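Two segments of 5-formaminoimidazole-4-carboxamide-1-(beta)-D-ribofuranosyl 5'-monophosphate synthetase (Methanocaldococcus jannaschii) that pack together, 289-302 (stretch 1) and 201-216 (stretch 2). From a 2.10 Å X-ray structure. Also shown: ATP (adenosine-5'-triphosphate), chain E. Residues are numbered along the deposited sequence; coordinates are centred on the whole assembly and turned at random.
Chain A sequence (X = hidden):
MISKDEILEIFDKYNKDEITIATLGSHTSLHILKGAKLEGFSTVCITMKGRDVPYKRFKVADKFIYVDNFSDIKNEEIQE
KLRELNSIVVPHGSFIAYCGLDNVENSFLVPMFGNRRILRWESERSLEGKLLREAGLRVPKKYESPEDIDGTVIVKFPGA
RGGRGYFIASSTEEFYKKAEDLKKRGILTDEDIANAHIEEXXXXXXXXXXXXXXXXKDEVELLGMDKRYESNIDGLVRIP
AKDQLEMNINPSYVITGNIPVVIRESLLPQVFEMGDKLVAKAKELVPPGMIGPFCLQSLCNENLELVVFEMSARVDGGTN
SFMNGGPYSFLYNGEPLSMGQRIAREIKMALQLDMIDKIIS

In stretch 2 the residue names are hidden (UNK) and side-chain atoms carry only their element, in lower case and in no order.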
# COMPACT_ATOMS: atom_id res chain seq x y z
N GLY A 289 -1.11 -33.51 -15.65
CA GLY A 289 -0.46 -33.57 -14.35
C GLY A 289 -1.13 -32.68 -13.32
O GLY A 289 -2.36 -32.53 -13.33
N MET A 290 -0.33 -32.10 -12.44
CA MET A 290 -0.85 -31.18 -11.42
C MET A 290 -1.13 -29.83 -12.06
O MET A 290 -0.33 -29.34 -12.86
CB MET A 290 0.17 -31.02 -10.29
CG MET A 290 0.66 -32.34 -9.71
SD MET A 290 -0.36 -33.00 -8.38
CE MET A 290 -1.94 -32.21 -8.66
N ILE A 291 -2.27 -29.24 -11.73
CA ILE A 291 -2.59 -27.91 -12.22
C ILE A 291 -3.01 -27.02 -11.05
O ILE A 291 -4.04 -27.24 -10.43
CB ILE A 291 -3.71 -27.94 -13.29
CG1 ILE A 291 -3.31 -28.83 -14.48
CG2 ILE A 291 -4.05 -26.53 -13.76
CD1 ILE A 291 -2.09 -28.35 -15.24
N GLY A 292 -2.18 -26.03 -10.75
CA GLY A 292 -2.48 -25.12 -9.66
C GLY A 292 -2.06 -25.64 -8.30
O GLY A 292 -0.95 -26.15 -8.14
N PRO A 293 -2.95 -25.49 -7.31
CA PRO A 293 -2.63 -25.83 -5.93
C PRO A 293 -2.52 -27.33 -5.66
O PRO A 293 -3.37 -28.12 -6.10
CB PRO A 293 -3.82 -25.25 -5.15
CG PRO A 293 -4.94 -25.25 -6.12
CD PRO A 293 -4.32 -24.98 -7.46
N PHE A 294 -1.45 -27.72 -4.96
CA PHE A 294 -1.33 -29.06 -4.40
C PHE A 294 -0.52 -29.03 -3.11
O PHE A 294 0.31 -28.14 -2.90
CB PHE A 294 -0.74 -30.07 -5.39
CG PHE A 294 0.72 -29.87 -5.70
CD1 PHE A 294 1.70 -30.50 -4.94
CD2 PHE A 294 1.12 -29.08 -6.77
CE1 PHE A 294 3.04 -30.34 -5.23
CE2 PHE A 294 2.47 -28.91 -7.06
CZ PHE A 294 3.43 -29.55 -6.30
N CYS A 295 -0.79 -30.00 -2.24
CA CYS A 295 -0.25 -30.01 -0.89
C CYS A 295 0.41 -31.35 -0.58
O CYS A 295 -0.15 -32.41 -0.86
CB CYS A 295 -1.39 -29.76 0.09
SG CYS A 295 -0.94 -29.82 1.84
N LEU A 296 1.61 -31.28 -0.01
CA LEU A 296 2.25 -32.46 0.59
C LEU A 296 2.13 -32.35 2.11
O LEU A 296 2.65 -31.41 2.71
CB LEU A 296 3.72 -32.58 0.19
CG LEU A 296 4.00 -32.89 -1.29
CD1 LEU A 296 5.46 -33.15 -1.50
CD2 LEU A 296 3.17 -34.07 -1.76
N GLN A 297 1.45 -33.32 2.72
CA GLN A 297 1.29 -33.34 4.17
C GLN A 297 2.36 -34.25 4.76
O GLN A 297 2.32 -35.46 4.59
CB GLN A 297 -0.10 -33.84 4.54
CG GLN A 297 -1.20 -32.96 4.01
CD GLN A 297 -2.50 -33.70 3.84
OE1 GLN A 297 -2.91 -33.99 2.72
NE2 GLN A 297 -3.15 -34.02 4.95
N SER A 298 3.32 -33.66 5.44
CA SER A 298 4.51 -34.41 5.81
C SER A 298 4.88 -34.33 7.29
O SER A 298 4.32 -33.54 8.05
CB SER A 298 5.68 -33.95 4.95
OG SER A 298 6.00 -32.60 5.23
N LEU A 299 5.83 -35.17 7.68
CA LEU A 299 6.38 -35.14 9.02
C LEU A 299 7.89 -35.15 8.90
O LEU A 299 8.45 -35.95 8.16
CB LEU A 299 5.89 -36.33 9.85
CG LEU A 299 4.41 -36.29 10.24
CD1 LEU A 299 3.87 -37.68 10.60
CD2 LEU A 299 4.18 -35.30 11.38
N CYS A 300 8.53 -34.23 9.60
CA CYS A 300 9.98 -34.12 9.52
C CYS A 300 10.59 -34.90 10.68
O CYS A 300 10.41 -34.55 11.84
CB CYS A 300 10.41 -32.65 9.57
SG CYS A 300 12.19 -32.43 9.31
N ASN A 301 11.31 -35.97 10.35
CA ASN A 301 11.92 -36.78 11.39
C ASN A 301 13.24 -36.18 11.86
O ASN A 301 13.72 -35.19 11.30
CB ASN A 301 12.06 -38.24 10.95
CG ASN A 301 13.08 -38.43 9.85
OD1 ASN A 301 14.07 -37.71 9.77
ND2 ASN A 301 12.85 -39.44 9.01
N GLU A 302 13.81 -36.76 12.91
CA GLU A 302 14.99 -36.17 13.53
C GLU A 302 16.21 -36.18 12.60
O GLU A 302 17.21 -35.50 12.87
CB GLU A 302 15.33 -36.88 14.84
CG GLU A 302 15.62 -38.36 14.70
CD GLU A 302 16.15 -38.96 15.98
OE1 GLU A 302 15.74 -38.51 17.07
OE2 GLU A 302 16.98 -39.89 15.90
N UNK A 201 4.22 -45.31 12.35
CA UNK A 201 3.99 -44.04 13.02
C UNK A 201 5.28 -43.24 12.88
O UNK A 201 6.32 -43.63 13.41
c UNK A 201 3.14 -42.99 15.17
c UNK A 201 2.19 -40.66 16.36
o UNK A 201 1.70 -39.52 16.96
c UNK A 201 1.30 -41.64 15.95
c UNK A 201 3.55 -40.84 16.20
c UNK A 201 4.02 -42.00 15.59
c UNK A 201 1.78 -42.79 15.35
c UNK A 201 3.65 -44.25 14.50
N UNK A 202 5.23 -42.13 12.13
CA UNK A 202 6.41 -41.29 11.97
C UNK A 202 6.44 -40.26 13.08
O UNK A 202 5.46 -39.57 13.33
c UNK A 202 7.61 -39.60 10.53
c UNK A 202 6.54 -41.62 9.46
c UNK A 202 6.44 -40.58 10.59
N UNK A 203 7.57 -40.17 13.78
CA UNK A 203 7.66 -39.27 14.91
C UNK A 203 8.43 -38.00 14.53
O UNK A 203 9.65 -37.99 14.45
c UNK A 203 7.62 -41.29 16.42
c UNK A 203 8.31 -39.95 16.14
c UNK A 203 8.21 -39.04 17.36
N UNK A 204 7.69 -36.93 14.27
CA UNK A 204 8.33 -35.69 13.88
C UNK A 204 7.42 -34.48 13.90
O UNK A 204 6.35 -34.48 14.52
N UNK A 205 7.87 -33.44 13.21
CA UNK A 205 7.16 -32.18 13.16
C UNK A 205 6.32 -32.09 11.88
O UNK A 205 6.81 -32.39 10.80
o UNK A 205 9.33 -31.32 12.51
c UNK A 205 8.15 -31.01 13.25
c UNK A 205 8.54 -30.76 14.69
N UNK A 206 5.06 -31.70 12.03
CA UNK A 206 4.15 -31.57 10.90
C UNK A 206 4.35 -30.30 10.06
O UNK A 206 4.33 -29.17 10.58
o UNK A 206 0.61 -31.03 10.40
c UNK A 206 1.69 -31.58 10.25
c UNK A 206 2.70 -31.61 11.39
n UNK A 206 2.03 -32.20 9.11
N UNK A 207 4.55 -30.50 8.77
CA UNK A 207 4.59 -29.41 7.80
C UNK A 207 3.69 -29.82 6.65
O UNK A 207 4.03 -30.71 5.89
c UNK A 207 7.79 -29.68 8.96
c UNK A 207 7.15 -27.41 8.54
c UNK A 207 8.70 -29.25 9.90
c UNK A 207 6.00 -29.23 7.25
c UNK A 207 7.00 -28.76 8.27
c UNK A 207 8.08 -26.97 9.48
c UNK A 207 8.84 -27.88 10.16
N UNK A 208 2.52 -29.19 6.57
CA UNK A 208 1.67 -29.32 5.39
C UNK A 208 2.09 -28.23 4.41
O UNK A 208 1.87 -27.05 4.64
c UNK A 208 0.19 -29.21 5.77
s UNK A 208 -0.34 -30.38 7.08
N UNK A 209 2.74 -28.65 3.33
CA UNK A 209 3.38 -27.73 2.40
C UNK A 209 2.48 -27.45 1.20
O UNK A 209 2.09 -28.36 0.46
c UNK A 209 6.70 -29.64 2.92
c UNK A 209 5.60 -28.62 3.17
c UNK A 209 4.74 -28.29 1.94
c UNK A 209 5.45 -27.29 1.03
N UNK A 210 2.15 -26.18 1.01
CA UNK A 210 1.23 -25.80 -0.06
C UNK A 210 2.00 -25.27 -1.27
O UNK A 210 2.65 -24.22 -1.21
n UNK A 210 -1.05 -25.66 3.81
c UNK A 210 -0.12 -25.01 3.03
c UNK A 210 -0.46 -25.25 1.74
n UNK A 210 -1.58 -26.04 1.78
c UNK A 210 0.19 -24.81 0.46
c UNK A 210 -1.92 -26.28 3.03
N UNK A 211 1.93 -26.01 -2.37
CA UNK A 211 2.62 -25.63 -3.60
C UNK A 211 1.61 -25.10 -4.62
O UNK A 211 0.41 -25.30 -4.49
c UNK A 211 5.70 -27.39 -3.57
c UNK A 211 6.63 -28.09 -2.82
c UNK A 211 6.20 -29.00 -1.87
c UNK A 211 4.85 -29.21 -1.66
c UNK A 211 3.93 -28.51 -2.42
o UNK A 211 7.12 -29.68 -1.13
c UNK A 211 4.34 -27.58 -3.38
c UNK A 211 3.34 -26.83 -4.23
N UNK A 212 2.13 -24.46 -5.67
CA UNK A 212 1.33 -24.09 -6.82
C UNK A 212 2.14 -24.40 -8.07
O UNK A 212 3.25 -23.88 -8.23
c UNK A 212 -1.37 -22.22 -7.61
c UNK A 212 0.97 -22.60 -6.79
c UNK A 212 0.41 -21.80 -9.12
c UNK A 212 -0.50 -21.43 -10.10
c UNK A 212 -0.02 -22.19 -7.86
c UNK A 212 -1.85 -21.46 -9.83
c UNK A 212 -2.29 -21.84 -8.59
N UNK A 213 1.61 -25.27 -8.93
CA UNK A 213 2.22 -25.47 -10.24
C UNK A 213 1.55 -24.57 -11.26
O UNK A 213 0.34 -24.66 -11.50
o UNK A 213 4.25 -27.36 -16.01
c UNK A 213 3.75 -27.25 -14.72
c UNK A 213 2.14 -26.93 -10.73
c UNK A 213 2.71 -27.06 -12.14
c UNK A 213 4.07 -26.99 -12.37
c UNK A 213 4.60 -27.09 -13.66
c UNK A 213 2.39 -27.32 -14.52
c UNK A 213 1.87 -27.22 -13.24
N UNK A 214 2.34 -23.69 -11.86
CA UNK A 214 1.84 -22.81 -12.89
C UNK A 214 2.14 -23.42 -14.25
O UNK A 214 3.30 -23.48 -14.65
c UNK A 214 2.53 -21.45 -12.80
o UNK A 214 2.24 -20.69 -13.95
N UNK A 215 1.10 -23.86 -14.97
CA UNK A 215 1.23 -24.41 -16.31
C UNK A 215 1.69 -23.34 -17.30
O UNK A 215 2.38 -23.65 -18.28
c UNK A 215 -0.19 -24.87 -16.67
c UNK A 215 -0.99 -24.75 -15.43
c UNK A 215 -0.30 -23.81 -14.51
N UNK A 216 1.33 -22.08 -17.03
CA UNK A 216 1.75 -20.96 -17.88
C UNK A 216 3.25 -20.74 -17.76
O UNK A 216 3.92 -20.48 -18.75
c UNK A 216 -1.21 -20.43 -18.49
c UNK A 216 -0.51 -19.73 -17.34
c UNK A 216 1.00 -19.68 -17.52
c UNK A 216 -1.05 -18.32 -17.16
PG ATP E . -7.19 -34.33 7.02
O1G ATP E . -7.89 -33.95 5.73
O2G ATP E . -5.76 -33.84 7.12
O3G ATP E . -8.01 -34.08 8.26
PB ATP E . -6.06 -36.72 5.95
O1B ATP E . -5.45 -35.73 4.98
O2B ATP E . -6.77 -37.93 5.39
O3B ATP E . -7.08 -35.95 6.94
PA ATP E . -4.81 -38.59 7.75
O1A ATP E . -3.94 -39.57 7.01
O2A ATP E . -6.21 -38.94 8.20
O3A ATP E . -4.85 -37.20 6.90
O5' ATP E . -3.99 -38.12 9.05
C5' ATP E . -4.68 -37.51 10.12
C4' ATP E . -3.65 -37.17 11.19
O4' ATP E . -3.10 -38.37 11.75
C3' ATP E . -2.46 -36.40 10.64
O3' ATP E . -2.70 -34.99 10.61
C2' ATP E . -1.35 -36.78 11.60
O2' ATP E . -1.37 -35.93 12.75
C1' ATP E . -1.71 -38.19 12.04
N9 ATP E . -0.95 -39.13 11.19
C8 ATP E . -1.35 -39.58 9.99
N7 ATP E . -0.43 -40.42 9.45
C5 ATP E . 0.58 -40.53 10.33
C6 ATP E . 1.86 -41.26 10.39
N6 ATP E . 2.26 -42.07 9.38
N1 ATP E . 2.63 -41.08 11.49
C2 ATP E . 2.25 -40.28 12.50
N3 ATP E . 1.09 -39.59 12.52
C4 ATP E . 0.24 -39.66 11.47
O HOH W 1 12.18 -38.95 14.19

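Position 201 has one carbon, then a six-carbon ring bearing one oxygen; ATP C2 lies over one ring face, and stretch 1 is out of contact. It is Tyr201. Position 202 carries three carbons forked at the first, one of them 3.8 Å from Leu299 CB; its backbone N donates to ATP N1 (2.9 Å). The beta fork without oxygen gives Val202. Position 203 has the same three-carbon fork, pointing away: Val203. Its O accepts from a water (2.7 Å) that in turn accepts from Glu302 N (3.0 Å).

Position 204 has no side-chain atoms, hence Gly204. An ideal CB here would lie 2.1 Å from Cys300 O, a clash. At 205 one carbon carries an oxygen and a carbon, the oxygen 3.4 Å from Cys300 CB: Thr205. Position 206 has two carbons, the second bearing O and N; the nitrogen donates to Ser298 O, so this is Asn206, with ND2 to Ser298 O at 2.9 Å.

Position 207, one carbon then a bare six-carbon ring, is Phe207; Cys300 CB sits at the ring edge, 3.8 Å from Phe207 CE2. At 208 a carbon and a sulfur, the latter 4.1 Å from Gln297 CG, identify Cys208. Position 209 has four carbons forked at the first, one arm two carbons long: Ile209, whose CD1 lies 3.8 Å from Ser298 OG.

Position 210 holds a five-membered ring of three carbons and two nitrogens: His210. Cys295 SG approaches obliquely, 3.8 Å from His210 ND1, which finds no hydrogen-bond partner in the model. Position 211 bears a six-carbon ring with oxygen: Tyr211. Its CB lies over the Phe294 ring, 3.6 Å from the centroid; the two rings are near parallel (7°) but slid apart. Position 212, an oxygen-free six-carbon ring with Gly292 CA over one face, 3.7 Å from the centroid, is Phe212.

Position 213 is again a six-carbon ring with oxygen, one ring carbon 3.1 Å from Met290 O: Tyr213. Position 214, one carbon and one oxygen turned away, is Ser214. At 215 three carbons close onto the backbone N, making Pro215; its CG meets Ile291 CD1 at 3.8 Å. Position 216, four carbons forked at the second, is Leu216, out of reach.

The contact is an antiparallel strand pair. Paired backbone bonds recur at every second residue, as in Ile209 N to Leu296 O (2.8 Å) and Leu296 N to Ile209 O (3.0 Å). Ser298 OG adds a bond to Phe207 O (2.8 Å). Alternation puts Phe294, Leu296, Ile209 and Tyr211 on one face, Cys295, Gln297, Cys208 and His210 on the other.

Stretch 2 201-216: YVVGTNFCIHYFYSPL
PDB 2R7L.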